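Local coordinates for protein glycosyl hydrolase BlGH5_18 (Bifidobacterium longum subsp. infantis, PDB 7LQX) that probably hydrolyses glycosidic bonds as a family GH5 (subfamily 18) glycosidase taking part in the breakdown of N-glycans by a gut bacterium, at residues 223-237 and 253-267. Residues are numbered along the deposited sequence; the frame is centred on the assembly and turned at random.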
loop_
_atom_site.group_PDB
_atom_site.type_symbol
_atom_site.label_atom_id
_atom_site.label_comp_id
_atom_site.label_asym_id
_atom_site.label_seq_id
_atom_site.Cartn_x
_atom_site.Cartn_y
_atom_site.Cartn_z
ATOM N N ALA A 223 -26.561 -4.613 -14.352
ATOM C CA ALA A 223 -27.988 -4.865 -14.205
ATOM C C ALA A 223 -28.357 -6.329 -14.399
ATOM O O ALA A 223 -29.547 -6.658 -14.410
ATOM C CB ALA A 223 -28.776 -3.966 -15.165
ATOM N N ASN A 224 -27.374 -7.214 -14.534
ATOM C CA ASN A 224 -27.674 -8.634 -14.690
ATOM C C ASN A 224 -26.764 -9.568 -13.912
ATOM O O ASN A 224 -27.223 -10.641 -13.518
ATOM C CB ASN A 224 -27.668 -9.039 -16.161
ATOM C CG ASN A 224 -28.761 -8.362 -16.921
ATOM O OD1 ASN A 224 -29.913 -8.812 -16.917
ATOM N ND2 ASN A 224 -28.438 -7.247 -17.537
ATOM N N LEU A 225 -25.509 -9.221 -13.676
ATOM C CA LEU A 225 -24.627 -10.080 -12.902
ATOM C C LEU A 225 -24.726 -9.705 -11.434
ATOM O O LEU A 225 -24.818 -8.522 -11.091
ATOM C CB LEU A 225 -23.184 -9.961 -13.390
ATOM C CG LEU A 225 -22.993 -10.441 -14.829
ATOM C CD1 LEU A 225 -21.534 -10.266 -15.249
ATOM C CD2 LEU A 225 -23.434 -11.889 -15.041
ATOM N N GLY A 226 -24.716 -10.713 -10.569
ATOM C CA GLY A 226 -24.991 -10.501 -9.165
ATOM C C GLY A 226 -26.485 -10.386 -8.933
ATOM O O GLY A 226 -27.276 -10.302 -9.868
ATOM N N ASP A 227 -26.882 -10.357 -7.657
ATOM C CA ASP A 227 -28.295 -10.488 -7.309
ATOM C C ASP A 227 -29.077 -9.184 -7.354
ATOM O O ASP A 227 -30.306 -9.229 -7.460
ATOM C CB ASP A 227 -28.416 -11.095 -5.912
ATOM C CG ASP A 227 -27.982 -12.537 -5.873
ATOM O OD1 ASP A 227 -28.464 -13.321 -6.712
ATOM O OD2 ASP A 227 -27.166 -12.899 -5.007
HETATM N N MSE A 228 -28.415 -8.037 -7.258
HETATM C CA MSE A 228 -29.107 -6.756 -7.295
HETATM C C MSE A 228 -28.220 -5.754 -8.007
HETATM O O MSE A 228 -26.997 -5.823 -7.902
HETATM C CB MSE A 228 -29.361 -6.217 -5.887
HETATM C CG MSE A 228 -30.150 -7.128 -4.999
HETATM SE SE MSE A 228 -30.738 -6.288 -3.360
HETATM C CE MSE A 228 -29.124 -6.403 -2.362
ATOM N N THR A 229 -28.825 -4.772 -8.658
ATOM C CA THR A 229 -28.050 -3.662 -9.184
ATOM C C THR A 229 -27.641 -2.772 -8.026
ATOM O O THR A 229 -28.486 -2.381 -7.217
ATOM C CB THR A 229 -28.900 -2.838 -10.140
ATOM O OG1 THR A 229 -29.365 -3.685 -11.195
ATOM C CG2 THR A 229 -28.091 -1.683 -10.708
ATOM N N THR A 230 -26.367 -2.425 -7.952
ATOM C CA THR A 230 -25.918 -1.435 -6.985
ATOM C C THR A 230 -25.705 -0.112 -7.709
ATOM O O THR A 230 -25.175 -0.083 -8.822
ATOM C CB THR A 230 -24.623 -1.864 -6.292
ATOM O OG1 THR A 230 -23.570 -1.955 -7.251
ATOM C CG2 THR A 230 -24.792 -3.206 -5.597
ATOM N N ILE A 231 -26.137 0.971 -7.070
ATOM C CA ILE A 231 -25.984 2.326 -7.585
ATOM C C ILE A 231 -25.319 3.166 -6.510
ATOM O O ILE A 231 -25.654 3.049 -5.327
ATOM C CB ILE A 231 -27.350 2.923 -7.980
ATOM C CG1 ILE A 231 -27.906 2.132 -9.167
ATOM C CG2 ILE A 231 -27.228 4.409 -8.293
ATOM C CD1 ILE A 231 -29.285 2.506 -9.560
ATOM N N HIS A 232 -24.375 4.010 -6.923
ATOM C CA HIS A 232 -23.731 4.974 -6.036
ATOM C C HIS A 232 -24.003 6.336 -6.657
ATOM O O HIS A 232 -23.424 6.666 -7.697
ATOM C CB HIS A 232 -22.225 4.745 -5.932
ATOM C CG HIS A 232 -21.848 3.470 -5.251
ATOM N ND1 HIS A 232 -20.535 3.128 -5.018
ATOM C CD2 HIS A 232 -22.596 2.449 -4.772
ATOM C CE1 HIS A 232 -20.489 1.960 -4.404
ATOM N NE2 HIS A 232 -21.725 1.516 -4.266
ATOM N N SER A 233 -24.880 7.121 -6.036
ATOM C CA SER A 233 -25.388 8.357 -6.628
ATOM C C SER A 233 -24.704 9.560 -5.993
ATOM O O SER A 233 -24.927 9.855 -4.814
ATOM C CB SER A 233 -26.900 8.438 -6.449
ATOM O OG SER A 233 -27.398 9.616 -7.040
ATOM N N TRP A 234 -23.930 10.294 -6.802
ATOM C CA TRP A 234 -23.080 11.390 -6.336
ATOM C C TRP A 234 -23.245 12.606 -7.239
ATOM O O TRP A 234 -22.726 12.633 -8.360
ATOM C CB TRP A 234 -21.624 10.941 -6.269
ATOM C CG TRP A 234 -21.404 10.000 -5.146
ATOM C CD1 TRP A 234 -21.206 8.647 -5.220
ATOM C CD2 TRP A 234 -21.412 10.329 -3.757
ATOM N NE1 TRP A 234 -21.069 8.122 -3.956
ATOM C CE2 TRP A 234 -21.190 9.135 -3.042
ATOM C CE3 TRP A 234 -21.587 11.515 -3.047
ATOM C CZ2 TRP A 234 -21.121 9.103 -1.657
ATOM C CZ3 TRP A 234 -21.523 11.478 -1.674
ATOM C CH2 TRP A 234 -21.298 10.284 -0.991
ATOM N N VAL A 235 -23.930 13.633 -6.725
ATOM C CA VAL A 235 -24.296 14.796 -7.532
ATOM C C VAL A 235 -23.144 15.755 -7.776
ATOM O O VAL A 235 -23.331 16.743 -8.500
ATOM C CB VAL A 235 -25.528 15.527 -6.957
ATOM C CG1 VAL A 235 -26.763 14.632 -7.052
ATOM C CG2 VAL A 235 -25.290 15.989 -5.519
ATOM N N PHE A 236 -21.957 15.494 -7.218
ATOM C CA PHE A 236 -20.768 16.235 -7.628
ATOM C C PHE A 236 -20.250 15.816 -9.003
ATOM O O PHE A 236 -19.230 16.348 -9.461
ATOM C CB PHE A 236 -19.645 16.131 -6.587
ATOM C CG PHE A 236 -19.198 14.726 -6.265
ATOM C CD1 PHE A 236 -18.707 13.875 -7.244
ATOM C CD2 PHE A 236 -19.231 14.274 -4.960
ATOM C CE1 PHE A 236 -18.283 12.598 -6.922
ATOM C CE2 PHE A 236 -18.797 13.002 -4.635
ATOM C CZ PHE A 236 -18.319 12.171 -5.611
ATOM N N ASN A 237 -20.929 14.895 -9.675
ATOM C CA ASN A 237 -20.512 14.404 -10.978
ATOM C C ASN A 237 -20.889 15.323 -12.128
ATOM O O ASN A 237 -20.880 14.878 -13.285
ATOM C CB ASN A 237 -21.133 13.026 -11.227
ATOM C CG ASN A 237 -22.646 13.075 -11.386
ATOM O OD1 ASN A 237 -23.269 14.133 -11.331
ATOM N ND2 ASN A 237 -23.242 11.907 -11.596
ATOM N N HIS A 253 -31.343 12.742 -9.200
ATOM C CA HIS A 253 -30.261 11.963 -9.792
ATOM C C HIS A 253 -30.314 10.496 -9.379
ATOM O O HIS A 253 -30.043 9.606 -10.195
ATOM C CB HIS A 253 -28.898 12.571 -9.453
ATOM C CG HIS A 253 -27.760 11.905 -10.160
ATOM N ND1 HIS A 253 -27.062 10.847 -9.617
ATOM C CD2 HIS A 253 -27.231 12.113 -11.389
ATOM C CE1 HIS A 253 -26.147 10.440 -10.477
ATOM N NE2 HIS A 253 -26.226 11.191 -11.559
ATOM N N ALA A 254 -30.619 10.217 -8.107
ATOM C CA ALA A 254 -30.625 8.827 -7.656
ATOM C C ALA A 254 -31.754 8.048 -8.318
ATOM O O ALA A 254 -31.556 6.914 -8.765
ATOM C CB ALA A 254 -30.737 8.752 -6.132
ATOM N N LEU A 255 -32.947 8.648 -8.389
ATOM C CA LEU A 255 -34.048 8.034 -9.121
ATOM C C LEU A 255 -33.662 7.769 -10.567
ATOM O O LEU A 255 -33.972 6.707 -11.124
ATOM C CB LEU A 255 -35.264 8.960 -9.074
ATOM C CG LEU A 255 -36.450 8.539 -9.944
ATOM C CD1 LEU A 255 -36.965 7.162 -9.558
ATOM C CD2 LEU A 255 -37.574 9.568 -9.861
ATOM N N TYR A 256 -33.004 8.742 -11.199
ATOM C CA TYR A 256 -32.610 8.583 -12.591
ATOM C C TYR A 256 -31.712 7.371 -12.778
ATOM O O TYR A 256 -31.934 6.562 -13.682
ATOM C CB TYR A 256 -31.905 9.843 -13.087
ATOM C CG TYR A 256 -31.286 9.656 -14.455
ATOM C CD1 TYR A 256 -32.083 9.516 -15.584
ATOM C CD2 TYR A 256 -29.916 9.584 -14.610
ATOM C CE1 TYR A 256 -31.533 9.337 -16.824
ATOM C CE2 TYR A 256 -29.348 9.409 -15.858
ATOM C CZ TYR A 256 -30.170 9.279 -16.964
ATOM O OH TYR A 256 -29.628 9.106 -18.216
ATOM N N LEU A 257 -30.680 7.229 -11.946
ATOM C CA LEU A 257 -29.799 6.078 -12.096
ATOM C C LEU A 257 -30.555 4.777 -11.872
ATOM O O LEU A 257 -30.297 3.772 -12.546
ATOM C CB LEU A 257 -28.611 6.178 -11.143
ATOM C CG LEU A 257 -27.475 7.069 -11.638
ATOM C CD1 LEU A 257 -26.271 7.007 -10.699
ATOM C CD2 LEU A 257 -27.048 6.716 -13.066
ATOM N N ALA A 258 -31.480 4.762 -10.918
ATOM C CA ALA A 258 -32.265 3.554 -10.698
ATOM C C ALA A 258 -33.063 3.187 -11.947
ATOM O O ALA A 258 -33.057 2.031 -12.386
ATOM C CB ALA A 258 -33.189 3.738 -9.494
ATOM N N GLU A 259 -33.741 4.169 -12.546
ATOM C CA GLU A 259 -34.523 3.900 -13.751
ATOM C C GLU A 259 -33.627 3.550 -14.931
ATOM O O GLU A 259 -33.964 2.674 -15.734
ATOM C CB GLU A 259 -35.401 5.103 -14.092
ATOM C CG GLU A 259 -36.506 5.375 -13.077
ATOM C CD GLU A 259 -37.418 4.180 -12.847
ATOM O OE1 GLU A 259 -37.557 3.332 -13.755
ATOM O OE2 GLU A 259 -38.000 4.087 -11.755
ATOM N N LEU A 260 -32.484 4.224 -15.060
ATOM C CA LEU A 260 -31.547 3.893 -16.124
ATOM C C LEU A 260 -31.129 2.436 -16.025
ATOM O O LEU A 260 -31.084 1.722 -17.033
ATOM C CB LEU A 260 -30.341 4.828 -16.046
ATOM C CG LEU A 260 -29.259 4.631 -17.099
ATOM C CD1 LEU A 260 -29.771 4.871 -18.500
ATOM C CD2 LEU A 260 -28.095 5.573 -16.797
ATOM N N SER A 261 -30.831 1.966 -14.815
ATOM C CA SER A 261 -30.392 0.585 -14.667
ATOM C C SER A 261 -31.478 -0.391 -15.093
ATOM O O SER A 261 -31.178 -1.436 -15.674
ATOM C CB SER A 261 -29.933 0.334 -13.230
ATOM O OG SER A 261 -31.005 0.193 -12.309
ATOM N N ARG A 262 -32.743 -0.052 -14.851
ATOM C CA ARG A 262 -33.836 -0.939 -15.228
ATOM C C ARG A 262 -33.899 -1.169 -16.729
ATOM O O ARG A 262 -34.393 -2.213 -17.171
ATOM C CB ARG A 262 -35.164 -0.369 -14.743
ATOM C CG ARG A 262 -35.362 -0.425 -13.239
ATOM C CD ARG A 262 -36.682 0.221 -12.892
ATOM N NE ARG A 262 -37.830 -0.584 -13.314
ATOM C CZ ARG A 262 -39.064 -0.113 -13.469
ATOM N NH1 ARG A 262 -39.315 1.177 -13.317
ATOM N NH2 ARG A 262 -40.048 -0.939 -13.796
ATOM N N ALA A 263 -33.447 -0.206 -17.530
ATOM C CA ALA A 263 -33.456 -0.408 -18.972
ATOM C C ALA A 263 -32.683 -1.660 -19.358
ATOM O O ALA A 263 -33.022 -2.326 -20.342
ATOM C CB ALA A 263 -32.836 0.803 -19.667
ATOM N N PHE A 264 -31.630 -1.987 -18.603
ATOM C CA PHE A 264 -30.703 -3.051 -18.967
ATOM C C PHE A 264 -30.935 -4.355 -18.220
ATOM O O PHE A 264 -30.322 -5.364 -18.582
ATOM C CB PHE A 264 -29.254 -2.551 -18.784
ATOM C CG PHE A 264 -29.008 -1.261 -19.499
ATOM C CD1 PHE A 264 -28.790 -1.240 -20.861
ATOM C CD2 PHE A 264 -29.081 -0.054 -18.821
ATOM C CE1 PHE A 264 -28.623 -0.043 -21.526
ATOM C CE2 PHE A 264 -28.923 1.132 -19.481
ATOM C CZ PHE A 264 -28.696 1.144 -20.830
ATOM N N ALA A 265 -31.765 -4.359 -17.185
ATOM C CA ALA A 265 -32.023 -5.570 -16.416
ATOM C C ALA A 265 -32.956 -6.475 -17.206
ATOM O O ALA A 265 -34.071 -6.070 -17.545
ATOM C CB ALA A 265 -32.678 -5.200 -15.089
ATOM N N ARG A 266 -32.515 -7.698 -17.489
ATOM C CA ARG A 266 -33.390 -8.631 -18.188
ATOM C C ARG A 266 -34.501 -9.148 -17.283
ATOM O O ARG A 266 -35.557 -9.558 -17.779
ATOM C CB ARG A 266 -32.576 -9.797 -18.746
ATOM C CG ARG A 266 -31.523 -9.377 -19.755
ATOM C CD ARG A 266 -30.858 -10.572 -20.417
ATOM N NE ARG A 266 -30.084 -11.392 -19.490
ATOM C CZ ARG A 266 -28.797 -11.195 -19.210
ATOM N NH1 ARG A 266 -28.130 -10.203 -19.779
ATOM N NH2 ARG A 266 -28.175 -11.998 -18.360
ATOM N N ASN A 267 -34.289 -9.157 -15.975
ATOM C CA ASN A 267 -35.303 -9.597 -15.026
ATOM C C ASN A 267 -36.075 -8.367 -14.577
ATOM O O ASN A 267 -35.500 -7.508 -13.890
ATOM C CB ASN A 267 -34.631 -10.264 -13.834
ATOM C CG ASN A 267 -35.577 -10.482 -12.661
ATOM O OD1 ASN A 267 -36.797 -10.424 -12.803
ATOM N ND2 ASN A 267 -35.004 -10.725 -11.485
HETATM O O HOH W 1 -31.748 -8.725 -14.492
HETATM O O HOH W 2 -31.457 -2.590 -12.400
#
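The side-chain amide of Asn224 lies flat on one face of the Arg266 guanidinium, the two planes nearly parallel, with OD1 over the centre of the cationic group. Asn224 ND2 donates to Phe264 O, which lies close to the amide plane, at 2.9 Å, while OD1 takes Arg266 N on a lone pair in a nearly straight bond (2.9 Å, 169° at the hydrogen). With an alanine in place of Asn224, Phe264 O and Arg266 N would probably lose these mates and the guanidinium its stacking partner. At the other end, Ser233 OG and His253 ND1 are hydrogen-bonded (2.9 Å) at the ring edge, near its plane; Ser233 OG is anti to its own backbone N (chi1 -179°), which sets it beside that edge. Asn237 ND2 lies 3.1 Å from His253 NE2, its amide steeply inclined to the ring and its OD1 bonded to Thr239. Between these polar ends Ile231 fills the middle: CG2 rests on Leu257 CB at 3.6 Å, and CD1 reaches the backbone of Leu257 and Ala258. A water joins Thr229 OG1, which is also held by Arg270, to Ser261 OG. Strand 229-233 runs roughly antiparallel (152°) to segment 253-264 of helix 248-264, and with parallel strand 272-277, hydrogen-bonded alongside, they form a β-α-β crossover of the GH5 (β/α)8 barrel, helices 208-211 and 388-399 packing against the same helix.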